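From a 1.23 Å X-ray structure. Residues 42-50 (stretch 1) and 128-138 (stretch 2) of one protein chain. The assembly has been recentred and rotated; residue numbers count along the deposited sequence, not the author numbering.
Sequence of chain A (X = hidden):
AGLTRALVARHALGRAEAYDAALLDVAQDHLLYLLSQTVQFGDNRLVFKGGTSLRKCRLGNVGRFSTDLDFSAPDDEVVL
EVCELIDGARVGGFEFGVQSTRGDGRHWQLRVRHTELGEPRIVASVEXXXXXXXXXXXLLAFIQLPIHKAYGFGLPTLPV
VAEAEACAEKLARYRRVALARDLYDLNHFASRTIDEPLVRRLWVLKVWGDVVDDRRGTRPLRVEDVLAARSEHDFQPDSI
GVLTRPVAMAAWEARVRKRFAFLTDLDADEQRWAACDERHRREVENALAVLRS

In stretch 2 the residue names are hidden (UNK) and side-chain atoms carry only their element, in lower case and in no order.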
# COMPACT_ATOMS: atom_id res chain seq x y z
N GLY A 42 0.53 -14.13 -8.11
CA GLY A 42 1.23 -13.94 -9.37
C GLY A 42 0.63 -12.82 -10.19
O GLY A 42 -0.47 -12.35 -9.93
N ASP A 43 1.40 -12.41 -11.20
CA ASP A 43 0.97 -11.38 -12.13
C ASP A 43 -0.41 -11.70 -12.69
O ASP A 43 -0.70 -12.84 -13.07
CB ASP A 43 1.97 -11.29 -13.29
CG ASP A 43 3.31 -10.71 -12.87
OD1 ASP A 43 3.32 -9.80 -12.02
OD2 ASP A 43 4.35 -11.17 -13.38
N ASN A 44 -1.27 -10.69 -12.73
CA ASN A 44 -2.63 -10.80 -13.25
C ASN A 44 -3.49 -11.78 -12.46
O ASN A 44 -4.51 -12.25 -12.96
CB ASN A 44 -2.65 -11.14 -14.75
CG ASN A 44 -1.88 -10.13 -15.56
OD1 ASN A 44 -2.21 -8.95 -15.56
ND2 ASN A 44 -0.83 -10.59 -16.22
N ARG A 45 -3.09 -12.10 -11.24
CA ARG A 45 -3.90 -12.95 -10.38
C ARG A 45 -4.02 -12.36 -8.98
O ARG A 45 -5.12 -12.03 -8.53
CB ARG A 45 -3.35 -14.38 -10.33
CG ARG A 45 -4.31 -15.31 -9.61
CD ARG A 45 -3.86 -16.75 -9.57
NE ARG A 45 -5.00 -17.64 -9.32
CZ ARG A 45 -5.61 -17.81 -8.14
NH1 ARG A 45 -5.20 -17.16 -7.06
NH2 ARG A 45 -6.64 -18.64 -8.05
N LEU A 46 -2.89 -12.24 -8.28
CA LEU A 46 -2.90 -11.70 -6.91
C LEU A 46 -1.51 -11.17 -6.62
O LEU A 46 -0.55 -11.95 -6.57
CB LEU A 46 -3.29 -12.80 -5.93
CG LEU A 46 -3.48 -12.34 -4.49
CD1 LEU A 46 -4.67 -11.39 -4.34
CD2 LEU A 46 -3.64 -13.56 -3.59
N VAL A 47 -1.39 -9.86 -6.45
CA VAL A 47 -0.11 -9.21 -6.18
C VAL A 47 -0.27 -8.35 -4.94
O VAL A 47 -1.24 -7.59 -4.83
CB VAL A 47 0.37 -8.37 -7.38
CG1 VAL A 47 1.66 -7.65 -7.05
CG2 VAL A 47 0.59 -9.26 -8.59
N PHE A 48 0.67 -8.46 -4.00
CA PHE A 48 0.67 -7.67 -2.77
C PHE A 48 1.19 -6.26 -3.10
O PHE A 48 2.22 -6.11 -3.76
CB PHE A 48 1.61 -8.40 -1.81
CG PHE A 48 1.66 -7.85 -0.40
CD1 PHE A 48 0.58 -7.20 0.19
CD2 PHE A 48 2.81 -8.06 0.35
CE1 PHE A 48 0.66 -6.73 1.50
CE2 PHE A 48 2.89 -7.60 1.66
CZ PHE A 48 1.82 -6.94 2.23
N LYS A 49 0.48 -5.23 -2.64
CA LYS A 49 0.87 -3.86 -3.00
C LYS A 49 0.62 -2.91 -1.83
O LYS A 49 0.42 -3.33 -0.69
CB LYS A 49 0.17 -3.41 -4.29
CG LYS A 49 -1.34 -3.27 -4.18
CD LYS A 49 -1.91 -2.83 -5.53
CE LYS A 49 -3.37 -2.47 -5.43
NZ LYS A 49 -3.49 -0.99 -5.40
N GLY A 50 0.70 -1.61 -2.11
CA GLY A 50 0.39 -0.60 -1.12
C GLY A 50 1.47 -0.42 -0.07
O GLY A 50 2.53 -1.04 -0.07
N UNK A 128 -8.99 -4.99 -2.39
CA UNK A 128 -8.60 -5.70 -3.60
C UNK A 128 -8.90 -4.82 -4.80
O UNK A 128 -10.07 -4.61 -5.14
c UNK A 128 -8.21 -8.95 -2.76
c UNK A 128 -9.73 -8.81 -0.46
c UNK A 128 -9.16 -7.96 -2.63
c UNK A 128 -9.92 -7.91 -1.48
c UNK A 128 -8.01 -9.87 -1.74
c UNK A 128 -9.39 -6.99 -3.74
c UNK A 128 -8.77 -9.79 -0.59
N UNK A 129 -7.85 -4.33 -5.45
CA UNK A 129 -8.02 -3.49 -6.63
C UNK A 129 -8.37 -4.34 -7.84
O UNK A 129 -7.85 -5.45 -8.01
c UNK A 129 -6.72 -2.74 -6.92
N UNK A 130 -9.25 -3.82 -8.69
CA UNK A 130 -9.68 -4.51 -9.90
C UNK A 130 -8.79 -4.22 -11.09
O UNK A 130 -8.62 -5.10 -11.95
c UNK A 130 -13.10 -4.34 -11.74
c UNK A 130 -11.11 -4.09 -10.24
c UNK A 130 -14.74 -5.03 -10.04
n UNK A 130 -14.74 -6.27 -10.51
n UNK A 130 -13.97 -4.10 -10.60
n UNK A 130 -15.51 -4.71 -9.00
c UNK A 130 -11.75 -4.92 -11.33
N UNK A 131 -8.24 -3.01 -11.19
CA UNK A 131 -7.50 -2.63 -12.38
C UNK A 131 -6.17 -3.37 -12.40
O UNK A 131 -5.46 -3.38 -11.39
c UNK A 131 -7.14 2.85 -12.41
n UNK A 131 -5.98 3.47 -12.65
n UNK A 131 -8.05 3.44 -11.65
n UNK A 131 -7.38 1.65 -12.92
c UNK A 131 -6.45 0.89 -13.74
c UNK A 131 -6.80 -0.60 -13.76
c UNK A 131 -7.25 -1.12 -12.39
N UNK A 132 -5.81 -4.01 -13.50
CA UNK A 132 -4.52 -4.72 -13.55
C UNK A 132 -3.34 -3.78 -13.32
O UNK A 132 -3.35 -2.62 -13.74
c UNK A 132 -6.60 -4.20 -14.73
c UNK A 132 -4.49 -5.31 -14.96
c UNK A 132 -5.94 -5.38 -15.37
N UNK A 133 -2.32 -4.30 -12.65
CA UNK A 133 -1.06 -3.58 -12.53
C UNK A 133 -0.40 -3.45 -13.90
O UNK A 133 -0.59 -4.28 -14.79
c UNK A 133 -0.55 -4.26 -10.13
c UNK A 133 0.38 -5.07 -9.26
c UNK A 133 -0.10 -4.30 -11.59
c UNK A 133 -0.63 -2.82 -9.61
N UNK A 134 0.38 -2.40 -14.06
CA UNK A 134 1.02 -2.12 -15.33
C UNK A 134 2.33 -2.87 -15.51
O UNK A 134 2.67 -3.23 -16.64
c UNK A 134 1.28 -0.62 -15.47
N UNK A 135 3.06 -3.12 -14.43
CA UNK A 135 4.40 -3.69 -14.49
C UNK A 135 4.43 -5.07 -13.85
O UNK A 135 3.65 -5.35 -12.94
c UNK A 135 5.90 -1.37 -15.75
c UNK A 135 6.58 -0.62 -13.47
c UNK A 135 5.53 -1.36 -14.27
c UNK A 135 5.39 -2.78 -13.75
N UNK A 136 5.35 -5.94 -14.28
CA UNK A 136 5.48 -7.24 -13.63
C UNK A 136 5.84 -7.08 -12.16
O UNK A 136 6.57 -6.17 -11.78
c UNK A 136 6.25 -5.80 -15.44
c UNK A 136 6.65 -7.21 -15.72
c UNK A 136 6.62 -7.91 -14.40
N UNK A 137 5.32 -7.98 -11.35
CA UNK A 137 5.62 -7.95 -9.92
C UNK A 137 7.06 -8.37 -9.67
O UNK A 137 7.73 -8.98 -10.52
o UNK A 137 4.77 -10.22 -9.68
c UNK A 137 4.70 -8.91 -9.16
N UNK A 138 7.52 -8.07 -8.47
CA UNK A 138 8.84 -8.46 -7.99
C UNK A 138 8.57 -9.39 -6.83
O UNK A 138 8.02 -8.99 -5.80
c UNK A 138 11.85 -6.26 -6.80
o UNK A 138 13.09 -6.35 -6.73
c UNK A 138 11.08 -7.48 -7.26
o UNK A 138 11.23 -5.22 -6.53
c UNK A 138 9.60 -7.23 -7.53
O HOH W 1 6.81 -11.11 -12.27
O HOH W 2 2.06 -7.40 -11.74
O HOH W 3 4.17 -13.26 -11.13
O HOH W 4 -0.42 -6.91 -14.97

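Position 128 carries seven carbons, one leading into a flat six-membered ring with no heteroatom; its CB points sideways to stretch 1, although the ring end comes nearer. This is Phe128. Position 129 has a lone carbon pointing toward stretch 1, where it lies 3.7 Å from CE of Lys49, measured from its CB. One carbon means Ala129, which meets the aliphatic part of the lysine side chain.

Positions 130 and 131 share one pattern: three carbons, a nitrogen, then a carbon bearing two more nitrogens. That is a guanidinium in each, giving Arg130 and Arg131; both lie out of reach of stretch 1. At position 132 three carbons close a ring onto the backbone N, which makes it Pro132. Its CB sits 4.3 Å from OD1 of Asn44, a loose contact at the margin.

Position 133 has four carbons, forked at the second, and points toward stretch 1. One tip of the fork meets CG1 of Val47 and the other approaches CD of Lys49. The fork beyond CB identifies Leu133: CD1 packs 3.6 Å from Val47 CG1, and CD2 lies 4.3 Å from Lys49 CD. Its backbone O is also tied to Asn44, since water 4 donates to Leu133 O (2.6 Å) and to Asn44 OD1 (2.8 Å).

Position 134, with a single carbon out of reach, is Ala134. Position 135 repeats the four-carbon fork but points away; it is Leu135, and its part is played by the backbone, as water 2 donates to both Leu135 O and Asp43 OD1. Position 136 again closes three carbons onto its own N, so it is Pro136, with CB 4.1 Å from Asp43 OD2.

Position 137 has one carbon and one oxygen, the oxygen 2.8 Å from OD1 of Asp43. That is Ser137, whose OG donates to this carboxylate oxygen. Its N does so too, 2.8 Å from Asp43 OD1 at a nearly straight 164°. Position 138, three carbons ending in two oxygens, is Glu138, pointing away.

The contact joins apolar packing to a polar, water-bridged cluster. Val47 and Lys49, two residues apart, both point toward stretch 2 and offer carbon to Leu133 and Ala129. Beyond them, Asp43 gathers two hydrogen bonds from one serine on OD1, while water 1 links its OD2 to Ser137 O. The rule to read is economy: a short apolar patch, one carboxylate serving backbone and hydroxyl together, and waters bridging the gaps.

Stretch 2 128-138: FARRPLALPSE
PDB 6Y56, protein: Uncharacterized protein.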